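Local coordinates for plasmin and fibronectin-binding protein A (Streptococcus pneumoniae, PDB 4MR0) that acts as a fibronectin-dependent adhesin and invasin on the pneumococcal surface, also binding human plasmin, plasminogen and serum albumin, at residues K446-A451 with I464-N469; I506-S511 with I515-N520. All coordinates share one frame; numbering follows the deposited sequence.

Contact 1: K446-A451 with I464-N469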
# COMPACT_ATOMS: atom_id res chain seq x y z
N LYS A 446 -0.50 -5.81 -15.43
CA LYS A 446 0.42 -4.81 -15.93
C LYS A 446 1.46 -4.62 -14.83
O LYS A 446 1.11 -4.59 -13.65
CB LYS A 446 -0.35 -3.51 -16.17
CG LYS A 446 0.36 -2.47 -17.01
CD LYS A 446 -0.47 -1.18 -17.05
CE LYS A 446 -0.90 -0.83 -18.46
NZ LYS A 446 -2.38 -0.86 -18.61
N ALA A 447 2.73 -4.49 -15.20
CA ALA A 447 3.77 -4.32 -14.20
C ALA A 447 3.75 -2.92 -13.58
O ALA A 447 3.58 -2.76 -12.38
CB ALA A 447 5.14 -4.58 -14.81
N ILE A 448 3.91 -1.92 -14.43
CA ILE A 448 3.96 -0.53 -13.99
C ILE A 448 3.01 0.38 -14.73
O ILE A 448 2.89 0.32 -15.95
CB ILE A 448 5.39 0.04 -14.19
CG1 ILE A 448 6.39 -0.80 -13.41
CG2 ILE A 448 5.43 1.49 -13.76
CD1 ILE A 448 7.85 -0.46 -13.72
N ARG A 449 2.37 1.27 -13.97
CA ARG A 449 1.44 2.23 -14.52
C ARG A 449 1.51 3.55 -13.75
O ARG A 449 1.47 3.56 -12.52
CB ARG A 449 0.01 1.68 -14.46
CG ARG A 449 -1.06 2.64 -14.94
CD ARG A 449 -2.42 1.96 -14.95
NE ARG A 449 -3.43 2.78 -15.62
CZ ARG A 449 -4.07 3.79 -15.05
NH1 ARG A 449 -3.83 4.12 -13.78
NH2 ARG A 449 -4.96 4.48 -15.75
N VAL A 450 1.64 4.66 -14.48
CA VAL A 450 1.68 5.99 -13.89
C VAL A 450 0.77 6.79 -14.81
O VAL A 450 1.03 6.90 -16.01
CB VAL A 450 3.09 6.62 -13.91
CG1 VAL A 450 3.03 8.06 -13.41
CG2 VAL A 450 4.03 5.81 -13.03
N ALA A 451 -0.29 7.37 -14.26
CA ALA A 451 -1.18 8.09 -15.14
C ALA A 451 -2.10 9.15 -14.57
O ALA A 451 -2.33 9.23 -13.36
CB ALA A 451 -2.04 7.07 -15.89
N ILE A 464 8.35 12.02 -13.04
CA ILE A 464 8.15 10.59 -12.93
C ILE A 464 9.40 9.90 -13.48
O ILE A 464 9.83 10.20 -14.59
CB ILE A 464 6.94 10.13 -13.78
CG1 ILE A 464 5.68 10.90 -13.37
CG2 ILE A 464 6.75 8.63 -13.62
CD1 ILE A 464 5.32 10.79 -11.90
N THR A 465 9.97 8.98 -12.70
CA THR A 465 11.17 8.26 -13.12
C THR A 465 10.98 6.76 -12.98
O THR A 465 10.67 6.26 -11.89
CB THR A 465 12.40 8.68 -12.28
OG1 THR A 465 12.68 10.07 -12.49
CG2 THR A 465 13.63 7.86 -12.66
N VAL A 466 11.18 6.04 -14.08
CA VAL A 466 11.07 4.58 -14.09
C VAL A 466 12.41 4.08 -14.63
O VAL A 466 12.65 4.11 -15.85
CB VAL A 466 9.93 4.11 -15.01
CG1 VAL A 466 9.82 2.59 -14.95
CG2 VAL A 466 8.60 4.76 -14.58
N THR A 467 13.27 3.62 -13.73
CA THR A 467 14.60 3.18 -14.13
C THR A 467 15.09 1.85 -13.57
O THR A 467 14.75 1.47 -12.45
CB THR A 467 15.65 4.22 -13.72
OG1 THR A 467 15.56 4.44 -12.31
CG2 THR A 467 15.43 5.53 -14.45
N LYS A 468 15.91 1.18 -14.37
CA LYS A 468 16.53 -0.09 -13.99
C LYS A 468 15.63 -1.16 -13.39
O LYS A 468 16.07 -1.96 -12.58
CB LYS A 468 17.70 0.19 -13.04
CG LYS A 468 18.86 0.91 -13.73
CD LYS A 468 20.08 1.05 -12.83
CE LYS A 468 21.26 1.63 -13.62
NZ LYS A 468 22.48 1.86 -12.79
N ASN A 469 14.37 -1.17 -13.80
CA ASN A 469 13.45 -2.19 -13.32
C ASN A 469 13.60 -3.40 -14.24
O ASN A 469 13.94 -3.27 -15.42
CB ASN A 469 12.01 -1.70 -13.37
CG ASN A 469 11.78 -0.51 -12.47
OD1 ASN A 469 11.84 0.63 -12.90
ND2 ASN A 469 11.52 -0.79 -11.20

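Contact 2: I506-S511 with I515-N520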
# COMPACT_ATOMS: atom_id res chain seq x y z
N ILE A 506 6.98 -0.64 -23.60
CA ILE A 506 6.66 0.64 -22.99
C ILE A 506 5.70 1.45 -23.85
O ILE A 506 5.88 1.56 -25.07
CB ILE A 506 7.94 1.48 -22.78
CG1 ILE A 506 8.87 0.77 -21.79
CG2 ILE A 506 7.58 2.88 -22.27
CD1 ILE A 506 10.29 1.31 -21.79
N VAL A 507 4.69 2.03 -23.22
CA VAL A 507 3.73 2.86 -23.92
C VAL A 507 3.70 4.22 -23.24
O VAL A 507 3.43 4.32 -22.04
CB VAL A 507 2.30 2.28 -23.88
CG1 VAL A 507 1.33 3.27 -24.52
CG2 VAL A 507 2.25 0.94 -24.62
N ILE A 508 4.01 5.26 -24.00
CA ILE A 508 3.99 6.63 -23.48
C ILE A 508 2.92 7.32 -24.31
O ILE A 508 3.08 7.52 -25.52
CB ILE A 508 5.36 7.31 -23.65
CG1 ILE A 508 6.38 6.62 -22.74
CG2 ILE A 508 5.25 8.79 -23.31
CD1 ILE A 508 7.78 7.19 -22.86
N GLU A 509 1.83 7.69 -23.64
CA GLU A 509 0.69 8.30 -24.31
C GLU A 509 0.27 9.66 -23.78
O GLU A 509 0.05 9.82 -22.58
CB GLU A 509 -0.49 7.33 -24.23
CG GLU A 509 -1.77 7.83 -24.87
CD GLU A 509 -2.90 6.81 -24.75
OE1 GLU A 509 -2.62 5.63 -24.45
OE2 GLU A 509 -4.07 7.20 -24.97
N ASP A 510 0.15 10.62 -24.68
CA ASP A 510 -0.30 11.97 -24.33
C ASP A 510 0.54 12.71 -23.30
O ASP A 510 0.03 13.59 -22.60
CB ASP A 510 -1.74 11.92 -23.83
CG ASP A 510 -2.74 11.80 -24.96
OD1 ASP A 510 -2.94 12.80 -25.68
OD2 ASP A 510 -3.31 10.70 -25.13
N SER A 511 1.82 12.38 -23.21
CA SER A 511 2.70 13.05 -22.25
C SER A 511 3.29 14.31 -22.87
O SER A 511 3.52 14.37 -24.08
CB SER A 511 3.79 12.09 -21.79
OG SER A 511 3.22 10.98 -21.13
N ILE A 515 10.72 14.70 -21.91
CA ILE A 515 10.64 13.25 -21.94
C ILE A 515 11.99 12.66 -22.32
O ILE A 515 12.65 13.14 -23.26
CB ILE A 515 9.57 12.78 -22.94
CG1 ILE A 515 8.20 13.32 -22.52
CG2 ILE A 515 9.57 11.26 -23.04
CD1 ILE A 515 7.06 12.93 -23.44
N THR A 516 12.42 11.64 -21.59
CA THR A 516 13.70 10.99 -21.83
C THR A 516 13.53 9.49 -21.69
O THR A 516 13.16 9.00 -20.62
CB THR A 516 14.77 11.44 -20.82
OG1 THR A 516 14.82 12.87 -20.77
CG2 THR A 516 16.15 10.92 -21.24
N VAL A 517 13.78 8.76 -22.77
CA VAL A 517 13.66 7.31 -22.77
C VAL A 517 15.00 6.81 -23.29
O VAL A 517 15.27 6.87 -24.49
CB VAL A 517 12.52 6.84 -23.69
CG1 VAL A 517 12.42 5.33 -23.67
CG2 VAL A 517 11.21 7.46 -23.22
N LEU A 518 15.84 6.31 -22.39
CA LEU A 518 17.18 5.88 -22.78
C LEU A 518 17.62 4.47 -22.44
O LEU A 518 17.55 4.02 -21.29
CB LEU A 518 18.22 6.84 -22.20
CG LEU A 518 18.05 8.33 -22.50
CD1 LEU A 518 19.02 9.12 -21.62
CD2 LEU A 518 18.30 8.60 -23.97
N ASN A 519 18.09 3.78 -23.47
CA ASN A 519 18.64 2.45 -23.37
C ASN A 519 17.92 1.39 -22.54
O ASN A 519 18.50 0.80 -21.63
CB ASN A 519 20.09 2.57 -22.91
CG ASN A 519 20.86 3.59 -23.73
OD1 ASN A 519 20.86 3.54 -24.96
ND2 ASN A 519 21.52 4.53 -23.06
N ASN A 520 16.66 1.16 -22.87
CA ASN A 520 15.89 0.13 -22.20
C ASN A 520 16.21 -1.13 -23.02
O ASN A 520 16.66 -1.02 -24.16
CB ASN A 520 14.41 0.46 -22.26
CG ASN A 520 14.05 1.70 -21.46
OD1 ASN A 520 14.01 1.66 -20.23
ND2 ASN A 520 13.80 2.80 -22.16

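Contact 1: K446-A451 with I464-N469
I448 faces V466 and V450 faces I464 across two backbone segments that run in opposite directions, with CA atoms 8.8 Å apart in the first pair and 8.0 Å in the second. That spacing is too wide for strand pairing, and no hydrogen bond crosses between the segments; only side chains bridge them. V450 and I464 meet tip to tip. With V450 CG1 anti to the backbone N (chi1 175°), this methyl reaches I464 CG2 at 3.8 Å and I464 CD1 at 3.9 Å. Here two walls of the parallel beta-helix that forms this part of the adhesin, 464-469 lying in a PbH1 repeat, face each other across its interior, where branched aliphatic residues, which favour extended strands and carry no polar group, pack side chain to side chain. I448 and V466 instead slide past one another, I448 CD1 lying 3.8 Å from V466 CG1. The extended chain of I448 (chi2 171°) also carries CD1 to within 4.1 Å of N469 CG, the polar residue at the turn following strand 464-467. R449 turns to the other side of its strand, where its guanidinium forms salt bridges with E484 and D453; K446 also pairs with E484.

Contact 2: I506-S511 with I515-N520
The side-chain amide of N520 meets I506, whose CD1 lies 3.8 Å from N520 CG, while the two side chains cross at about a right angle. N520 OD1 accepts a hydrogen bond from N497 N, and N520 ND2 donates one to V494 O, so the amide is gripped at both polar atoms and its rotation is fixed. This is consistent with a step of an asparagine ladder in the parallel beta-helix, in which asparagines stack from coil to coil at an inward-facing turn position; on the other side, N550 ND2 bonds N520 O in turn. Asparagine suits the place because one flat group supplies both a donor and an acceptor to the backbone of the neighbouring coil while still packing against an aliphatic neighbour. The chain bends here, just after the strand.

Farther along, segments 506-511 and 515-520 run in nearly opposite directions, 175° apart, yet share no hydrogen bonds. Their inward aliphatics meet across the interior. I508 and V517 slide past each other, and the extended chain of I508 (chi2 178°) pushes its end against the valine, with I508 CD1 only 3.5 Å from V517 CG2, closer than ordinary van der Waals contact. F532 of the next coil touches both I508 and I515. The other end of the contact is closed by S511, a residue small enough to turn inward where the chain bends. Its hydroxyl is engaged by V488 N, which satisfies a buried polar atom, while I515 CD1 packs 3.8 Å from S511 CB and 3.9 Å from S511 O.

In the fold
After the earlier coils of the helix, the chain passes through strand 445-451 and returns along strand 462-473, closing contact 1; 12 residues separate segments 446-451 and 464-469. It then runs through strands 483-486 and 490-500, an intervening coil, before strands 506-509 and 515-523 form contact 2, where just three residues separate 506-511 from 515-520. The contacts are therefore in series, neither nested nor crossed. The centres of contacts 1 and 2 are about 10 Å apart. Each joins the same two walls, one holding 445-451, 483-486 and 506-509 and the other 462-473, 490-500 and 515-523. The side chain of N497 bonds V466 O and N469 N of the coil before, while its own backbone N is bonded to the side chain of N520 in the coil after.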